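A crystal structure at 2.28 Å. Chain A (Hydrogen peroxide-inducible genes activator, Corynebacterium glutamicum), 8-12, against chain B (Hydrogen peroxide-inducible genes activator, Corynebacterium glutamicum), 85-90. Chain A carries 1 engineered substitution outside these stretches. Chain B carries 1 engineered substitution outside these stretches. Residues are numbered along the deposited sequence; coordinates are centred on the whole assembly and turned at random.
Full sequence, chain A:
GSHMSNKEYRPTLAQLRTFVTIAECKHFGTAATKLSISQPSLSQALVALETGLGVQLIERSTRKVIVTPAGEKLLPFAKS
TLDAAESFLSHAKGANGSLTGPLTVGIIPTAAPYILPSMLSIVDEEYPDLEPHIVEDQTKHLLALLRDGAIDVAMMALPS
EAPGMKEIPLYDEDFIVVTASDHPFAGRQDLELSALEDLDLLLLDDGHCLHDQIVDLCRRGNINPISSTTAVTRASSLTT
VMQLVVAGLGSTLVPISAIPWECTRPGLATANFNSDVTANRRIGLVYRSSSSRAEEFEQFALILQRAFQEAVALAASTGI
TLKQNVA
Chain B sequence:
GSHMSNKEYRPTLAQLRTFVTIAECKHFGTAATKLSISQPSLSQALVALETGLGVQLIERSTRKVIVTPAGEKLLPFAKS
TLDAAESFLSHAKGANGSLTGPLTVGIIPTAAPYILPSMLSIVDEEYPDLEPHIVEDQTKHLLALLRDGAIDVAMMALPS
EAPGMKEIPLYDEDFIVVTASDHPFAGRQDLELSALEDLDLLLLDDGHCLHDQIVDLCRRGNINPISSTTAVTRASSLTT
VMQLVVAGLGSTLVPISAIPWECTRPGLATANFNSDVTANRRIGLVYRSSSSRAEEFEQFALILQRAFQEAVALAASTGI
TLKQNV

Chain A 8-12: EYRPT
Chain B 85-90: AESFLS

This is a small, mainly apolar contact in which an extended segment of chain A lays a proline against one side of a chain B helix, with a single out-of-plane salt bridge and no hydrogen bond across the stretches. Together the two sides bury 247 Å².

Chain B 85-90 is helical throughout, within a helix that runs on in both directions; B:Leu89 N donates to B:Ala85 O at 3.1 Å and B:Ser90 N to B:Glu86 O at 2.9 Å. Chain A has no regular structure here. From A:Tyr9 (-65/137) through A:Arg10 (-126/132) and A:Pro11 (-70/146) to A:Thr12 (-94/158) its backbone is extended, after A:Glu8 at -92/46. The register is set by two CA pairs: A:Arg10 CA lies 7.6 Å from B:Leu89 CA, and A:Pro11 CA lies 7.7 Å from B:Ala85 CA. As chain A advances by one residue, its nearest helical neighbour moves back by one turn.

A:Pro11 and B:Leu89 give up the most area, 61 and 62 Å², and each points its CA-to-CB bond toward the other stretch. The proline ring, C-gamma endo, reaches two helix side chains: A:Pro11 CG sits 3.8 Å from B:Phe88 CD2, and A:Pro11 CD lies 3.9 Å from B:Leu89 CD1. The CA-to-CB bond of B:Phe88 points toward chain A; chi1 is t (171°) and chi2 83°. B:Leu89 is t, p (-160°, 59°). B:Leu89 CD2 packs 3.4 Å from A:Arg10 CD and 4.2 Å from A:Tyr9 O, so the branched side chain bridges successive residues of the extended backbone.

A:Arg10 starts sideways, and its m, m, t course (-67°, -62°, -167°; chi4 96°) brings its end nearer to the helix. B:Glu86 likewise starts sideways and reaches in with chi1 t (-173°), chi2 p (42°) and chi3 -118°. A:Arg10 NH1 and B:Glu86 OE2 meet at 3.4 Å as a salt bridge, but the oxygen lies over one face of the guanidinium, where no N-H points at it. The pairing is therefore one of charge alone.

A:Tyr9 (t, 167°; chi2 82°) gives up little area, and its contact within 4.5 Å is through its carbonyl O; its OH is hydrogen-bonded elsewhere in the structure. A:Thr12, in rotamer p (63°), turns to its own chain: it is an N-cap, capping a backbone N just past the stretch. The rule to read here: a proline ring packs on two apolar helix side chains, while an arginine adds aliphatic packing and a charge pairing.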

ATOM      1  N   GLU A   8      -9.224 -41.708  17.963  1.00105.17           N
ATOM      2  CA  GLU A   8      -9.049 -40.273  17.594  1.00 92.98           C
ATOM      3  C   GLU A   8      -8.848 -39.406  18.862  1.00 84.88           C
ATOM      4  O   GLU A   8      -9.423 -38.313  19.026  1.00 71.60           O
ATOM      5  CB  GLU A   8     -10.245 -39.762  16.801  1.00 88.46           C
ATOM      6  N   TYR A   9      -7.985 -39.890  19.743  1.00 85.66           N
ATOM      7  CA  TYR A   9      -7.782 -39.330  21.078  1.00 81.04           C
ATOM      8  C   TYR A   9      -7.200 -37.923  21.011  1.00 81.02           C
ATOM      9  O   TYR A   9      -6.272 -37.640  20.230  1.00 82.92           O
ATOM     10  CB  TYR A   9      -6.842 -40.235  21.901  1.00 77.84           C
ATOM     11  CG  TYR A   9      -6.326 -39.610  23.176  1.00 79.06           C
ATOM     12  CD1 TYR A   9      -7.095 -39.605  24.339  1.00 75.95           C
ATOM     13  CD2 TYR A   9      -5.061 -39.011  23.221  1.00 80.25           C
ATOM     14  CE1 TYR A   9      -6.620 -39.023  25.519  1.00 76.90           C
ATOM     15  CE2 TYR A   9      -4.584 -38.427  24.385  1.00 80.83           C
ATOM     16  CZ  TYR A   9      -5.356 -38.434  25.531  1.00 78.89           C
ATOM     17  OH  TYR A   9      -4.842 -37.849  26.671  1.00 76.79           O
ATOM     18  N   ARG A  10      -7.760 -37.057  21.851  1.00 76.49           N
ATOM     19  CA  ARG A  10      -7.245 -35.718  22.083  1.00 74.46           C
ATOM     20  C   ARG A  10      -7.034 -35.555  23.581  1.00 69.80           C
ATOM     21  O   ARG A  10      -7.919 -35.896  24.367  1.00 71.43           O
ATOM     22  CB  ARG A  10      -8.223 -34.653  21.562  1.00 76.19           C
ATOM     23  CG  ARG A  10      -8.397 -34.610  20.046  1.00 80.37           C
ATOM     24  CD  ARG A  10      -7.096 -34.268  19.334  1.00 89.03           C
ATOM     25  NE  ARG A  10      -7.265 -33.931  17.917  1.00 93.63           N
ATOM     26  CZ  ARG A  10      -7.377 -32.698  17.401  1.00 97.95           C
ATOM     27  NH1 ARG A  10      -7.372 -31.604  18.171  1.00 96.88           N
ATOM     28  NH2 ARG A  10      -7.509 -32.554  16.078  1.00 96.58           N
ATOM     29  N   PRO A  11      -5.854 -35.052  23.987  1.00 66.01           N
ATOM     30  CA  PRO A  11      -5.633 -34.850  25.420  1.00 65.88           C
ATOM     31  C   PRO A  11      -6.467 -33.719  25.979  1.00 63.95           C
ATOM     32  O   PRO A  11      -6.714 -32.738  25.270  1.00 71.01           O
ATOM     33  CB  PRO A  11      -4.145 -34.504  25.506  1.00 66.35           C
ATOM     34  CG  PRO A  11      -3.813 -33.947  24.168  1.00 67.34           C
ATOM     35  CD  PRO A  11      -4.645 -34.743  23.210  1.00 66.87           C
ATOM     36  N   THR A  12      -6.897 -33.879  27.228  1.00 57.89           N
ATOM     37  CA  THR A  12      -7.607 -32.839  27.971  1.00 55.76           C
ATOM     38  C   THR A  12      -6.613 -32.029  28.800  1.00 52.44           C
ATOM     39  O   THR A  12      -5.511 -32.512  29.114  1.00 50.37           O
ATOM     40  CB  THR A  12      -8.651 -33.445  28.917  1.00 54.86           C
ATOM     41  OG1 THR A  12      -8.001 -34.263  29.890  1.00 54.18           O
ATOM     42  CG2 THR A  12      -9.666 -34.279  28.142  1.00 56.25           C
TER
ATOM     43  N   ALA B  85      -2.118 -27.111  22.205  1.00 49.72           N
ATOM     44  CA  ALA B  85      -2.589 -28.480  22.395  1.00 49.72           C
ATOM     45  C   ALA B  85      -2.362 -29.298  21.128  1.00 52.36           C
ATOM     46  O   ALA B  85      -1.912 -30.435  21.200  1.00 52.51           O
ATOM     47  CB  ALA B  85      -4.055 -28.510  22.801  1.00 49.26           C
ATOM     48  N   GLU B  86      -2.658 -28.719  19.968  1.00 54.57           N
ATOM     49  CA  GLU B  86      -2.398 -29.382  18.687  1.00 58.16           C
ATOM     50  C   GLU B  86      -0.891 -29.607  18.457  1.00 53.40           C
ATOM     51  O   GLU B  86      -0.480 -30.598  17.870  1.00 50.86           O
ATOM     52  CB  GLU B  86      -3.017 -28.575  17.532  1.00 67.29           C
ATOM     53  CG  GLU B  86      -2.956 -29.233  16.144  1.00 71.58           C
ATOM     54  CD  GLU B  86      -3.278 -30.731  16.172  1.00 75.00           C
ATOM     55  OE1 GLU B  86      -2.388 -31.552  15.806  1.00 75.72           O
ATOM     56  OE2 GLU B  86      -4.411 -31.083  16.597  1.00 75.88           O
ATOM     57  N   SER B  87      -0.083 -28.686  18.952  1.00 53.08           N
ATOM     58  CA  SER B  87       1.360 -28.783  18.854  1.00 54.01           C
ATOM     59  C   SER B  87       1.904 -29.960  19.686  1.00 51.83           C
ATOM     60  O   SER B  87       2.747 -30.738  19.219  1.00 54.76           O
ATOM     61  CB  SER B  87       1.995 -27.458  19.280  1.00 54.78           C
ATOM     62  OG  SER B  87       3.349 -27.404  18.872  1.00 58.91           O
ATOM     63  N   PHE B  88       1.409 -30.072  20.915  1.00 52.80           N
ATOM     64  CA  PHE B  88       1.701 -31.202  21.803  1.00 53.13           C
ATOM     65  C   PHE B  88       1.415 -32.531  21.091  1.00 52.51           C
ATOM     66  O   PHE B  88       2.290 -33.385  20.996  1.00 49.13           O
ATOM     67  CB  PHE B  88       0.887 -31.060  23.108  1.00 54.00           C
ATOM     68  CG  PHE B  88       0.946 -32.254  24.004  1.00 55.21           C
ATOM     69  CD1 PHE B  88       2.006 -32.426  24.883  1.00 57.25           C
ATOM     70  CD2 PHE B  88      -0.062 -33.213  23.965  1.00 55.94           C
ATOM     71  CE1 PHE B  88       2.056 -33.534  25.716  1.00 58.17           C
ATOM     72  CE2 PHE B  88      -0.024 -34.312  24.799  1.00 56.48           C
ATOM     73  CZ  PHE B  88       1.041 -34.474  25.673  1.00 57.97           C
ATOM     74  N   LEU B  89       0.204 -32.673  20.563  1.00 52.92           N
ATOM     75  CA  LEU B  89      -0.205 -33.887  19.823  1.00 53.99           C
ATOM     76  C   LEU B  89       0.692 -34.180  18.604  1.00 52.30           C
ATOM     77  O   LEU B  89       1.132 -35.314  18.389  1.00 55.34           O
ATOM     78  CB  LEU B  89      -1.667 -33.761  19.372  1.00 54.56           C
ATOM     79  CG  LEU B  89      -2.379 -35.064  19.032  1.00 57.29           C
ATOM     80  CD1 LEU B  89      -2.411 -36.022  20.223  1.00 57.54           C
ATOM     81  CD2 LEU B  89      -3.790 -34.741  18.564  1.00 62.35           C
ATOM     82  N   SER B  90       0.979 -33.137  17.836  1.00 51.47           N
ATOM     83  CA  SER B  90       1.862 -33.220  16.671  1.00 53.36           C
ATOM     84  C   SER B  90       3.304 -33.709  17.010  1.00 53.32           C
ATOM     85  O   SER B  90       3.882 -34.514  16.274  1.00 53.07           O
ATOM     86  CB  SER B  90       1.911 -31.856  15.987  1.00 53.95           C
ATOM     87  OG  SER B  90       2.583 -31.955  14.749  1.00 56.88           O
TER